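Local coordinates for uncharacterized protein (Agrobacterium tumefaciens, PDB 3D01) that is of unknown function but belongs to the YjgF/chorismate mutase-like family of putative endoribonucleases and is assembled here as a trimer, at residues Gly16-Leu21 with Ser126-Thr131; Phe23-Ala28 with Cys80-Leu85; Leu45-Gln50 with Leu85-Ala90; Ser97-Val102 with Ala159-Asp164; Ile103-Phe108 with Gly137-Ala142. All blocks are in the same frame, centred on the assembly; numbering follows the deposited sequence.

In the fold
The five contacts build one alpha/beta subunit from its helical side to its sheet. Contact 1 and contact 2, whose centres are 11 Å apart, join helix 3-21 and the loop after it to the two helices on the sheet; Leu128 CD1 meets Phe23 CE2 at 3.7 Å. Contact 3, sharing Leu85 with contact 2, seats helix 70-91 on strand 44-54. Contacts 4 and 5 follow each other along strand 99-110, with Arg101 NH1 bonded to Arg138 O at 2.8 Å. Ser126 of contact 1 reaches His139 and Arg141 of contact 5. The bound polyether lies against Thr61, Asp67 and Asn152, none of which belongs to these contacts.

Contact 1 (Gly16-Leu21 with Ser126-Thr131); sequences GRLKEL and SNLIAT
Two helices meet here, helix 3-21 through Arg17, Leu18 and Leu21, and helix 118-133 through Leu128 and Thr131. Over these segments the axes approach to 10.2 Å and run at 141°, closer to antiparallel than to perpendicular. Leu18 holds its CG anti to the backbone N (chi1 -176°), and its CD1 reaches the forked end of Leu128, 3.9 Å from Leu128 CD2. One turn on, Leu21 CD1 drops between two partners, 4.0 Å from Leu128 CG and 4.0 Å from Thr131 CG2.

Helix 118-133 is one of the two helices packed on the sheet in this YjgF-like fold, the other being helix 70-91, and helix 3-21 rests on both: Leu18 also touches Val82, and Leu128 touches Val82 and Leu85. Toward the outside, Thr131 is bonded within its own helix. Its OG1 donates to Asn127 O at 2.6 Å, while Thr131 N bonds the same oxygen from the other face of its carbonyl plane, at 2.9 Å. With the hydroxyl tied back in this way, the methyl CG2 is the branch offered to Leu21. At the solvent-facing side, the aliphatic Arg17 CD lies 3.6 Å from Thr131 O.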
# COMPACT_ATOMS: atom_id res chain seq x y z
N GLY I 16 -1.48 -29.40 0.42
CA GLY I 16 -1.39 -30.43 -0.61
C GLY I 16 -1.62 -29.86 -2.00
O GLY I 16 -0.92 -30.22 -2.96
N ARG I 17 -2.61 -28.98 -2.13
CA ARG I 17 -2.83 -28.27 -3.39
C ARG I 17 -1.58 -27.51 -3.83
O ARG I 17 -1.24 -27.49 -4.99
CB ARG I 17 -3.99 -27.31 -3.25
CG ARG I 17 -5.33 -27.99 -3.07
CD ARG I 17 -6.42 -26.99 -3.27
NE ARG I 17 -7.66 -27.18 -2.52
CZ ARG I 17 -8.61 -28.08 -2.78
NH1 ARG I 17 -8.45 -29.05 -3.72
NH2 ARG I 17 -9.73 -28.05 -2.04
N LEU I 18 -0.87 -26.93 -2.87
CA LEU I 18 0.34 -26.19 -3.19
C LEU I 18 1.44 -27.13 -3.70
O LEU I 18 2.15 -26.79 -4.65
CB LEU I 18 0.81 -25.43 -1.97
CG LEU I 18 2.02 -24.52 -2.15
CD1 LEU I 18 1.74 -23.54 -3.34
CD2 LEU I 18 2.26 -23.81 -0.80
N LYS I 19 1.59 -28.29 -3.07
CA LYS I 19 2.52 -29.31 -3.59
C LYS I 19 2.17 -29.76 -5.03
O LYS I 19 3.05 -29.95 -5.87
CB LYS I 19 2.58 -30.52 -2.67
CG LYS I 19 3.12 -30.23 -1.33
CD LYS I 19 3.26 -31.47 -0.48
CE LYS I 19 3.68 -31.08 0.93
NZ LYS I 19 3.52 -32.17 1.93
N GLU I 20 0.89 -29.91 -5.33
CA GLU I 20 0.45 -30.26 -6.67
C GLU I 20 0.85 -29.19 -7.67
O GLU I 20 0.98 -29.47 -8.86
CB GLU I 20 -1.05 -30.44 -6.70
CG GLU I 20 -1.53 -31.67 -5.93
CD GLU I 20 -3.04 -31.77 -5.87
OE1 GLU I 20 -3.74 -30.78 -6.10
OE2 GLU I 20 -3.55 -32.87 -5.57
N LEU I 21 1.05 -27.97 -7.18
CA LEU I 21 1.49 -26.88 -8.05
C LEU I 21 3.01 -26.80 -8.16
O LEU I 21 3.54 -26.06 -8.99
CB LEU I 21 0.95 -25.56 -7.54
CG LEU I 21 -0.54 -25.27 -7.74
CD1 LEU I 21 -0.85 -23.86 -7.19
CD2 LEU I 21 -0.93 -25.37 -9.20
N SER I 126 -1.47 -14.34 -7.89
CA SER I 126 -2.92 -14.40 -7.74
C SER I 126 -3.47 -15.77 -8.07
O SER I 126 -4.32 -16.29 -7.34
CB SER I 126 -3.62 -13.33 -8.60
OG SER I 126 -3.21 -12.04 -8.24
N ASN I 127 -3.00 -16.35 -9.18
CA ASN I 127 -3.46 -17.67 -9.62
C ASN I 127 -3.11 -18.77 -8.59
O ASN I 127 -3.93 -19.66 -8.28
CB ASN I 127 -2.85 -18.00 -10.97
CG ASN I 127 -3.42 -17.16 -12.11
OD1 ASN I 127 -4.46 -16.50 -11.99
ND2 ASN I 127 -2.73 -17.20 -13.24
N LEU I 128 -1.92 -18.68 -8.05
CA LEU I 128 -1.43 -19.65 -7.09
C LEU I 128 -2.28 -19.55 -5.82
O LEU I 128 -2.78 -20.55 -5.31
CB LEU I 128 0.09 -19.45 -6.82
CG LEU I 128 0.71 -20.42 -5.79
CD1 LEU I 128 2.20 -20.65 -6.03
CD2 LEU I 128 0.44 -20.01 -4.33
N ILE I 129 -2.45 -18.34 -5.31
CA ILE I 129 -3.24 -18.13 -4.09
C ILE I 129 -4.72 -18.53 -4.22
O ILE I 129 -5.25 -19.20 -3.33
CB ILE I 129 -3.15 -16.66 -3.64
CG1 ILE I 129 -1.72 -16.40 -3.15
CG2 ILE I 129 -4.23 -16.36 -2.59
CD1 ILE I 129 -1.42 -14.96 -2.84
N ALA I 130 -5.38 -18.12 -5.31
CA ALA I 130 -6.77 -18.52 -5.57
C ALA I 130 -6.91 -20.03 -5.74
O ALA I 130 -7.89 -20.62 -5.22
CB ALA I 130 -7.32 -17.79 -6.77
N THR I 131 -5.94 -20.67 -6.41
CA THR I 131 -5.95 -22.14 -6.59
C THR I 131 -5.88 -22.93 -5.28
O THR I 131 -6.67 -23.85 -5.08
CB THR I 131 -4.83 -22.62 -7.53
OG1 THR I 131 -5.03 -22.01 -8.81
CG2 THR I 131 -4.84 -24.16 -7.69

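Contact 2 (Phe23-Ala28 with Cys80-Leu85); sequences FTLPVA and CAVNIL
Leu85 N donates to Ala81 O at 2.9 Å, one of the bonds of helix 70-91 along the turn on which the loop residue Leu25 packs. Leu25 CD2 touches that turn at two points, 3.6 Å from Val82 O and 3.8 Å from Leu85 CB, and the Leu25 and Leu85 side chains stand at about a right angle.

Val82 carries most of the contact by dividing its two methyls between different residues of the loop. CG1, anti to the backbone N (chi1 167°), presses on the proline ring: Val82 CG1 to Pro26 CD is 3.5 Å, tighter than usual for two carbons. It also lies 3.8 Å from the carbonyl oxygen Thr24 O. CG2 goes to Phe23, where it makes an off-centre CH-pi contact, 4.2 Å from the ring centroid and 30° off the ring normal. It sits nearer the root of the ring than its tip, with Val82 CG2 to Phe23 CG at 3.8 Å. Farther along, the Asn83 side chain crosses Pro26 at about a right angle and ends near the main-chain carbonyl of Ala28.

The loop 23-28 has no regular structure of its own and is laid along the helix as it leaves helix 3-21 on the way to strand 38-41. Phe23 and Leu25 pack on Leu18 of helix 3-21, and Phe23 also touches Glu78 and Leu79. From the other side of the same helical turns, Cys80 and Ile84 lean on Ile157 of strand 155-163, which places helix 70-91 between this loop and the sheet.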
# COMPACT_ATOMS: atom_id res chain seq x y z
N PHE I 23 5.20 -26.62 -5.22
CA PHE I 23 5.83 -25.93 -4.10
C PHE I 23 5.58 -26.56 -2.73
O PHE I 23 4.48 -27.01 -2.41
CB PHE I 23 5.33 -24.48 -4.05
CG PHE I 23 5.52 -23.72 -5.34
CD1 PHE I 23 6.67 -23.00 -5.56
CD2 PHE I 23 4.53 -23.71 -6.31
CE1 PHE I 23 6.83 -22.28 -6.73
CE2 PHE I 23 4.69 -23.01 -7.48
CZ PHE I 23 5.86 -22.30 -7.69
N THR I 24 6.63 -26.55 -1.91
CA THR I 24 6.54 -26.79 -0.48
C THR I 24 6.74 -25.45 0.23
O THR I 24 7.48 -24.56 -0.25
CB THR I 24 7.57 -27.82 -0.01
OG1 THR I 24 8.88 -27.22 -0.04
CG2 THR I 24 7.56 -29.06 -0.92
N LEU I 25 6.05 -25.28 1.35
CA LEU I 25 6.21 -24.09 2.16
C LEU I 25 7.61 -24.06 2.78
O LEU I 25 8.08 -25.06 3.33
CB LEU I 25 5.16 -24.00 3.27
CG LEU I 25 3.74 -23.64 2.88
CD1 LEU I 25 2.82 -23.62 4.12
CD2 LEU I 25 3.70 -22.31 2.16
N PRO I 26 8.28 -22.91 2.69
CA PRO I 26 9.50 -22.77 3.44
C PRO I 26 9.22 -22.51 4.93
O PRO I 26 8.07 -22.27 5.33
CB PRO I 26 10.17 -21.57 2.77
CG PRO I 26 9.05 -20.73 2.29
CD PRO I 26 7.96 -21.69 1.91
N VAL I 27 10.26 -22.56 5.74
CA VAL I 27 10.20 -22.01 7.09
C VAL I 27 10.02 -20.46 7.00
O VAL I 27 9.36 -19.86 7.87
CB VAL I 27 11.46 -22.41 7.92
CG1 VAL I 27 11.41 -21.82 9.33
CG2 VAL I 27 11.61 -23.94 7.99
N ALA I 28 10.54 -19.84 5.93
CA ALA I 28 10.40 -18.38 5.71
C ALA I 28 9.67 -18.03 4.40
O ALA I 28 9.05 -16.95 4.26
CB ALA I 28 11.78 -17.73 5.71
N CYS I 80 7.01 -15.39 -4.15
CA CYS I 80 6.57 -14.37 -3.22
C CYS I 80 5.31 -14.85 -2.51
O CYS I 80 5.22 -14.73 -1.29
CB CYS I 80 6.30 -13.05 -3.95
SG CYS I 80 7.78 -12.25 -4.60
N ALA I 81 4.36 -15.35 -3.28
CA ALA I 81 3.08 -15.86 -2.75
C ALA I 81 3.28 -17.03 -1.80
O ALA I 81 2.61 -17.10 -0.79
CB ALA I 81 2.16 -16.27 -3.90
N VAL I 82 4.20 -17.93 -2.11
CA VAL I 82 4.48 -19.08 -1.20
C VAL I 82 5.09 -18.56 0.13
O VAL I 82 4.76 -19.02 1.23
CB VAL I 82 5.42 -20.12 -1.90
CG1 VAL I 82 6.01 -21.16 -0.89
CG2 VAL I 82 4.71 -20.81 -3.09
N ASN I 83 5.96 -17.56 0.03
CA ASN I 83 6.50 -16.95 1.23
C ASN I 83 5.44 -16.21 2.02
O ASN I 83 5.44 -16.27 3.25
CB ASN I 83 7.70 -16.05 0.87
CG ASN I 83 8.94 -16.86 0.54
OD1 ASN I 83 9.23 -17.18 -0.63
ND2 ASN I 83 9.65 -17.22 1.55
N ILE I 84 4.48 -15.59 1.34
CA ILE I 84 3.33 -14.99 2.04
C ILE I 84 2.61 -16.10 2.79
O ILE I 84 2.36 -15.97 3.96
CB ILE I 84 2.35 -14.25 1.08
CG1 ILE I 84 2.97 -12.91 0.60
CG2 ILE I 84 1.01 -13.93 1.79
CD1 ILE I 84 2.21 -12.26 -0.55
N LEU I 85 2.32 -17.20 2.10
CA LEU I 85 1.59 -18.33 2.75
C LEU I 85 2.36 -18.90 3.96
O LEU I 85 1.74 -19.26 4.98
CB LEU I 85 1.26 -19.39 1.72
CG LEU I 85 0.23 -19.00 0.66
CD1 LEU I 85 0.07 -20.15 -0.39
CD2 LEU I 85 -1.10 -18.65 1.33

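Contact 3 (Leu45-Gln50 with Leu85-Ala90); sequences LYVSGQ and LAQVKA
Strand Leu45-Gln50 and helix Leu85-Ala90 run at 145° to each other with their axes 9.1 Å apart, and the backbones come nearest at Val47 and Gln87. Leu45, Val47 and Gln50 send their CB atoms toward the helix, which answers with Gln87 and Val88. Leu45 places CG anti to its backbone N (chi1 172°), and its CD2 lies against Val88 CG1 at 3.8 Å and Val88 CA at 4.0 Å. The other methyl of that valine turns to the next inward residue: Val88 CG2 is 3.9 Å from Val47 CG2, the two side chains standing at about a right angle. Val47 in turn uses its second branch on the neighbouring helical residue, with Val47 CG1 to Gln87 CB at 3.9 Å.

This is the helix-on-sheet layer of the YjgF-like fold: helix 70-91 covers one face of the sheet, while the opposite face is turned to the rest of the trimer. There Tyr46 packs on Tyr46 of the second subunit and on Ile103 of the third, and Ser48 OG is hydrogen-bonded to Arg141 N of the third.

Beyond the valines the packing passes to two glutamines, each bent at chi2. The amide of Gln50 rests on the aliphatic part of Gln87, whose CG is 3.9 Å from Gln50 CD, and the two amide planes are 54° apart. On the far side of the helix Lys89 forms a salt bridge with Glu15 of helix 3-21.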
# COMPACT_ATOMS: atom_id res chain seq x y z
N LEU I 45 -4.53 -9.50 9.32
CA LEU I 45 -3.14 -9.92 9.36
C LEU I 45 -2.45 -9.17 8.23
O LEU I 45 -2.83 -9.32 7.08
CB LEU I 45 -3.02 -11.42 9.09
CG LEU I 45 -1.65 -12.09 8.90
CD1 LEU I 45 -0.68 -11.86 10.09
CD2 LEU I 45 -1.83 -13.58 8.62
N TYR I 46 -1.46 -8.37 8.60
CA TYR I 46 -0.65 -7.59 7.64
C TYR I 46 0.68 -8.28 7.47
O TYR I 46 1.48 -8.35 8.42
CB TYR I 46 -0.37 -6.22 8.21
CG TYR I 46 -1.50 -5.28 8.03
CD1 TYR I 46 -1.44 -4.32 7.04
CD2 TYR I 46 -2.63 -5.35 8.82
CE1 TYR I 46 -2.45 -3.43 6.84
CE2 TYR I 46 -3.70 -4.42 8.61
CZ TYR I 46 -3.59 -3.49 7.61
OH TYR I 46 -4.55 -2.53 7.34
N VAL I 47 0.93 -8.78 6.27
CA VAL I 47 2.14 -9.53 5.99
C VAL I 47 3.08 -8.58 5.27
O VAL I 47 2.69 -7.90 4.30
CB VAL I 47 1.87 -10.77 5.10
CG1 VAL I 47 3.17 -11.55 4.87
CG2 VAL I 47 0.79 -11.67 5.72
N SER I 48 4.33 -8.55 5.75
CA SER I 48 5.39 -7.71 5.15
C SER I 48 5.71 -8.17 3.73
O SER I 48 5.46 -9.32 3.37
CB SER I 48 6.64 -7.84 5.99
OG SER I 48 6.49 -7.17 7.22
N GLY I 49 6.29 -7.27 2.93
CA GLY I 49 6.67 -7.61 1.58
C GLY I 49 7.61 -8.79 1.53
O GLY I 49 8.64 -8.80 2.20
N GLN I 50 7.23 -9.78 0.73
CA GLN I 50 7.98 -11.01 0.59
C GLN I 50 8.63 -10.99 -0.77
O GLN I 50 8.02 -10.52 -1.76
CB GLN I 50 7.04 -12.22 0.70
CG GLN I 50 6.28 -12.35 2.03
CD GLN I 50 7.20 -12.35 3.23
OE1 GLN I 50 7.06 -11.50 4.12
NE2 GLN I 50 8.11 -13.32 3.28
N LEU I 85 2.32 -17.20 2.10
CA LEU I 85 1.59 -18.33 2.75
C LEU I 85 2.36 -18.90 3.96
O LEU I 85 1.74 -19.26 4.98
CB LEU I 85 1.26 -19.39 1.72
CG LEU I 85 0.23 -19.00 0.66
CD1 LEU I 85 0.07 -20.15 -0.39
CD2 LEU I 85 -1.10 -18.65 1.33
N ALA I 86 3.68 -18.99 3.84
CA ALA I 86 4.52 -19.42 4.96
C ALA I 86 4.38 -18.49 6.17
O ALA I 86 4.29 -18.95 7.29
CB ALA I 86 5.98 -19.57 4.54
N GLN I 87 4.33 -17.17 5.95
CA GLN I 87 4.16 -16.24 7.08
C GLN I 87 2.77 -16.33 7.68
O GLN I 87 2.60 -16.24 8.89
CB GLN I 87 4.40 -14.80 6.62
CG GLN I 87 5.82 -14.56 6.09
CD GLN I 87 6.94 -14.77 7.10
OE1 GLN I 87 6.72 -14.88 8.31
NE2 GLN I 87 8.16 -14.80 6.59
N VAL I 88 1.76 -16.49 6.83
CA VAL I 88 0.40 -16.61 7.31
C VAL I 88 0.28 -17.89 8.14
O VAL I 88 -0.34 -17.88 9.18
CB VAL I 88 -0.62 -16.65 6.16
CG1 VAL I 88 -2.02 -16.84 6.73
CG2 VAL I 88 -0.55 -15.36 5.29
N LYS I 89 0.86 -18.98 7.65
CA LYS I 89 0.85 -20.25 8.42
C LYS I 89 1.45 -20.05 9.81
O LYS I 89 0.87 -20.53 10.82
CB LYS I 89 1.61 -21.34 7.66
CG LYS I 89 1.50 -22.72 8.35
CD LYS I 89 2.14 -23.81 7.52
CE LYS I 89 2.16 -25.14 8.32
NZ LYS I 89 2.92 -26.18 7.63
N ALA I 90 2.61 -19.39 9.87
CA ALA I 90 3.24 -19.02 11.14
C ALA I 90 2.32 -18.18 12.04
O ALA I 90 2.16 -18.46 13.26
CB ALA I 90 4.56 -18.29 10.88

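Contact 4 (Ser97-Val102 with Ala159-Asp164); sequences SKIRRV and AIVEID
Arg100 and Arg101 both face Glu162, a classic beta bulge in the antiparallel pairing of strands 99-110 and 155-163 of the mixed sheet. The backbone bonds define it. Glu162 O accepts twice, from Arg100 N at 2.8 Å and from Arg101 N at 3.2 Å, and Glu162 N returns a bond to Arg101 O at 2.8 Å. Beyond the bulge, Asp164 N donates to Lys98 O at 2.9 Å.

At the bulge Arg100 forms a salt-bridge network with Glu162 and Asp164. The chain bends at chi3 (59°), and Arg100 NE to Glu162 OE2 is 2.9 Å; OE2 is met on its anti side, somewhat out of the carboxylate plane, the two flat groups being 17° apart. Arg100 NH1 takes the syn lone pair of Asp164 OD1 at 3.1 Å in a nearly straight bond, but that carboxylate is turned 78° to the guanidinium. Both acids meet the guanidinium at its edge. Glu162 OE1 is held by Ser41 of the second subunit, while the end of Arg101 leads off to Arg138 O.

Apolar packing lies on the other face, with Ile99, Val102, Val161 and Ile163. Ile99 CG2 touches Val161 CG1 at 3.8 Å, and Ile99 and Val102 also meet Leu133 of helix 118-133. Near the chain end a water bridges Ser97 O and Asp164 OD2, 2.7 Å from the latter oxygen.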
# COMPACT_ATOMS: atom_id res chain seq x y z
N SER I 97 -6.11 -22.94 7.27
CA SER I 97 -7.57 -23.01 7.20
C SER I 97 -8.24 -21.88 7.98
O SER I 97 -9.45 -21.65 7.82
CB SER I 97 -8.04 -24.37 7.73
OG SER I 97 -7.48 -24.63 9.00
N LYS I 98 -7.47 -21.18 8.82
CA LYS I 98 -8.00 -20.04 9.56
C LYS I 98 -7.93 -18.73 8.75
O LYS I 98 -8.31 -17.68 9.25
CB LYS I 98 -7.29 -19.91 10.90
CG LYS I 98 -7.68 -21.02 11.91
CD LYS I 98 -6.72 -21.08 13.08
CE LYS I 98 -7.12 -22.22 14.10
NZ LYS I 98 -5.93 -22.98 14.62
N ILE I 99 -7.46 -18.81 7.50
CA ILE I 99 -7.67 -17.72 6.52
C ILE I 99 -9.14 -17.61 6.18
O ILE I 99 -9.72 -18.60 5.71
CB ILE I 99 -6.90 -17.96 5.18
CG1 ILE I 99 -5.38 -17.96 5.42
CG2 ILE I 99 -7.29 -16.89 4.12
CD1 ILE I 99 -4.57 -18.54 4.26
N ARG I 100 -9.74 -16.44 6.41
CA ARG I 100 -11.13 -16.19 6.00
C ARG I 100 -11.21 -15.64 4.59
O ARG I 100 -12.00 -16.09 3.78
CB ARG I 100 -11.84 -15.24 6.96
CG ARG I 100 -12.00 -15.79 8.38
CD ARG I 100 -12.77 -14.79 9.26
NE ARG I 100 -14.10 -14.48 8.72
CZ ARG I 100 -15.19 -15.24 8.87
NH1 ARG I 100 -15.16 -16.40 9.54
NH2 ARG I 100 -16.34 -14.84 8.32
N ARG I 101 -10.36 -14.66 4.30
CA ARG I 101 -10.31 -14.03 2.99
C ARG I 101 -8.92 -13.39 2.81
O ARG I 101 -8.43 -12.74 3.73
CB ARG I 101 -11.38 -12.95 2.91
CG ARG I 101 -11.26 -11.91 1.81
CD ARG I 101 -11.46 -12.50 0.47
NE ARG I 101 -12.84 -12.93 0.37
CZ ARG I 101 -13.35 -13.60 -0.66
NH1 ARG I 101 -12.61 -13.93 -1.72
NH2 ARG I 101 -14.64 -13.95 -0.61
N VAL I 102 -8.32 -13.59 1.64
CA VAL I 102 -7.17 -12.77 1.25
C VAL I 102 -7.76 -11.46 0.74
O VAL I 102 -8.44 -11.42 -0.29
CB VAL I 102 -6.30 -13.43 0.17
CG1 VAL I 102 -5.17 -12.45 -0.27
CG2 VAL I 102 -5.76 -14.80 0.69
N ALA I 159 0.70 -8.39 1.72
CA ALA I 159 -0.67 -8.88 1.79
C ALA I 159 -1.37 -8.44 3.06
O ALA I 159 -0.75 -8.20 4.08
CB ALA I 159 -0.70 -10.40 1.70
N ILE I 160 -2.68 -8.34 2.95
CA ILE I 160 -3.58 -8.18 4.08
C ILE I 160 -4.58 -9.35 3.98
O ILE I 160 -5.19 -9.60 2.92
CB ILE I 160 -4.35 -6.86 4.04
CG1 ILE I 160 -3.40 -5.66 3.98
CG2 ILE I 160 -5.35 -6.79 5.19
CD1 ILE I 160 -4.09 -4.37 3.55
N VAL I 161 -4.72 -10.08 5.08
CA VAL I 161 -5.52 -11.29 5.11
C VAL I 161 -6.47 -11.20 6.33
O VAL I 161 -6.07 -10.82 7.42
CB VAL I 161 -4.61 -12.53 5.24
CG1 VAL I 161 -5.43 -13.80 5.29
CG2 VAL I 161 -3.51 -12.59 4.13
N GLU I 162 -7.74 -11.48 6.11
CA GLU I 162 -8.71 -11.54 7.20
C GLU I 162 -8.65 -12.95 7.75
O GLU I 162 -8.71 -13.93 6.98
CB GLU I 162 -10.11 -11.23 6.69
CG GLU I 162 -11.19 -11.35 7.76
CD GLU I 162 -12.57 -11.19 7.20
OE1 GLU I 162 -12.93 -10.07 6.81
OE2 GLU I 162 -13.32 -12.17 7.17
N ILE I 163 -8.53 -13.07 9.07
CA ILE I 163 -8.29 -14.35 9.70
C ILE I 163 -9.34 -14.61 10.75
O ILE I 163 -10.02 -13.68 11.18
CB ILE I 163 -6.89 -14.42 10.31
CG1 ILE I 163 -6.68 -13.30 11.33
CG2 ILE I 163 -5.82 -14.39 9.18
CD1 ILE I 163 -5.34 -13.40 12.12
N ASP I 164 -9.44 -15.88 11.15
CA ASP I 164 -10.30 -16.33 12.27
C ASP I 164 -9.70 -16.08 13.66
O ASP I 164 -8.48 -16.05 13.82
CB ASP I 164 -10.62 -17.81 12.11
CG ASP I 164 -11.57 -18.05 10.96
OD1 ASP I 164 -12.62 -17.38 10.97
OD2 ASP I 164 -11.30 -18.91 10.08
O HOH W 1 -11.74 -19.98 7.65

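Contact 5 (Ile103-Phe108 with Gly137-Ala142); sequences IKLNGF and GRHARA
Strands Ile103-Phe108 and Ala140-Ala142 pair in parallel, their axes 4.7 Å apart and 16° from exact alignment, with Lys104, Leu105 and Asn106 opposite Ala140, Arg141 and Ala142. The ladder starts at Ala140 N to Ile103 O (3.0 Å) and runs through Leu105 N to Ala140 O (3.1 Å) and Ala142 N to Leu105 O (3.1 Å). It finishes with Gly107 N to Ala142 O (2.8 Å).

Leu105 lays its CD1 over one face of the His139 ring in a CH-pi contact, 3.9 Å from the centroid and shifted toward the NE2 side. That ring is fixed at its edge: His139 ND1 donates in the ring plane to Gly137 O at 2.6 Å, and NE2 is bonded to Ser126 OG. The histidine takes the less roomy setting with CG between N and C (chi1 46°). On the sheet face shared with Asn106, Ala140 and Ala142, Lys104 folds its chain across the partner strand, Lys104 CE 3.5 Å from Arg141 C, and its NZ goes on to a salt bridge with Asp158 of the second subunit.

Two parallel neighbours joined through helix 118-133, whose Ile129 packs on Leu105, make a beta-alpha-beta crossover.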
# COMPACT_ATOMS: atom_id res chain seq x y z
N ILE I 103 -7.54 -10.40 1.49
CA ILE I 103 -8.19 -9.12 1.25
C ILE I 103 -7.51 -8.33 0.15
O ILE I 103 -8.17 -7.82 -0.79
CB ILE I 103 -8.25 -8.27 2.54
CG1 ILE I 103 -9.23 -8.90 3.54
CG2 ILE I 103 -8.69 -6.81 2.21
CD1 ILE I 103 -10.67 -8.95 3.02
N LYS I 104 -6.19 -8.29 0.24
CA LYS I 104 -5.41 -7.48 -0.72
C LYS I 104 -3.99 -8.01 -0.87
O LYS I 104 -3.38 -8.42 0.09
CB LYS I 104 -5.41 -6.01 -0.25
CG LYS I 104 -4.59 -5.02 -1.07
CD LYS I 104 -5.31 -4.71 -2.37
CE LYS I 104 -4.55 -3.63 -3.16
NZ LYS I 104 -4.44 -2.31 -2.42
N LEU I 105 -3.49 -7.98 -2.10
CA LEU I 105 -2.06 -8.13 -2.37
C LEU I 105 -1.59 -6.87 -3.12
O LEU I 105 -2.26 -6.41 -4.07
CB LEU I 105 -1.77 -9.34 -3.27
CG LEU I 105 -2.18 -10.73 -2.81
CD1 LEU I 105 -1.74 -11.70 -3.93
CD2 LEU I 105 -1.57 -11.10 -1.47
N ASN I 106 -0.44 -6.36 -2.72
CA ASN I 106 0.27 -5.32 -3.48
C ASN I 106 1.48 -5.99 -4.14
O ASN I 106 2.38 -6.46 -3.46
CB ASN I 106 0.69 -4.14 -2.59
CG ASN I 106 -0.49 -3.49 -1.90
OD1 ASN I 106 -0.64 -3.55 -0.67
ND2 ASN I 106 -1.34 -2.85 -2.68
N GLY I 107 1.45 -6.04 -5.48
CA GLY I 107 2.48 -6.67 -6.28
C GLY I 107 3.39 -5.62 -6.90
O GLY I 107 2.96 -4.84 -7.75
N PHE I 108 4.64 -5.63 -6.45
CA PHE I 108 5.65 -4.70 -6.89
C PHE I 108 6.60 -5.43 -7.82
O PHE I 108 7.25 -6.38 -7.40
CB PHE I 108 6.44 -4.16 -5.70
CG PHE I 108 5.58 -3.65 -4.59
CD1 PHE I 108 4.77 -2.56 -4.78
CD2 PHE I 108 5.60 -4.25 -3.34
CE1 PHE I 108 3.98 -2.09 -3.75
CE2 PHE I 108 4.82 -3.77 -2.31
CZ PHE I 108 4.02 -2.69 -2.51
N GLY I 137 -9.36 -17.27 -1.42
CA GLY I 137 -8.12 -16.73 -1.97
C GLY I 137 -8.28 -15.55 -2.93
O GLY I 137 -7.30 -14.88 -3.24
N ARG I 138 -9.49 -15.31 -3.42
CA ARG I 138 -9.74 -14.24 -4.38
C ARG I 138 -9.69 -12.89 -3.68
O ARG I 138 -10.38 -12.64 -2.70
CB ARG I 138 -11.07 -14.48 -5.10
CG ARG I 138 -11.04 -15.75 -5.95
CD ARG I 138 -11.83 -15.57 -7.23
NE ARG I 138 -13.19 -15.16 -6.94
CZ ARG I 138 -14.02 -14.56 -7.80
NH1 ARG I 138 -15.24 -14.25 -7.39
NH2 ARG I 138 -13.64 -14.26 -9.04
N HIS I 139 -8.86 -12.00 -4.22
CA HIS I 139 -8.41 -10.81 -3.49
C HIS I 139 -8.44 -9.58 -4.38
O HIS I 139 -8.39 -9.70 -5.62
CB HIS I 139 -6.96 -11.01 -3.05
CG HIS I 139 -6.08 -11.58 -4.13
ND1 HIS I 139 -6.03 -12.93 -4.41
CD2 HIS I 139 -5.29 -10.97 -5.05
CE1 HIS I 139 -5.23 -13.12 -5.45
NE2 HIS I 139 -4.75 -11.95 -5.84
N ALA I 140 -8.52 -8.42 -3.72
CA ALA I 140 -8.23 -7.12 -4.36
C ALA I 140 -6.71 -7.02 -4.58
O ALA I 140 -5.92 -7.75 -3.94
CB ALA I 140 -8.72 -5.95 -3.53
N ARG I 141 -6.29 -6.12 -5.48
CA ARG I 141 -4.89 -6.12 -5.88
C ARG I 141 -4.46 -4.78 -6.45
O ARG I 141 -5.27 -4.06 -7.00
CB ARG I 141 -4.70 -7.14 -7.01
CG ARG I 141 -3.34 -7.69 -7.18
CD ARG I 141 -3.33 -8.82 -8.25
NE ARG I 141 -3.30 -8.35 -9.63
CZ ARG I 141 -3.09 -9.14 -10.69
NH1 ARG I 141 -2.88 -10.42 -10.53
NH2 ARG I 141 -3.04 -8.65 -11.91
N ALA I 142 -3.17 -4.50 -6.32
CA ALA I 142 -2.48 -3.51 -7.14
C ALA I 142 -1.25 -4.18 -7.75
O ALA I 142 -0.63 -5.04 -7.13
CB ALA I 142 -2.09 -2.30 -6.36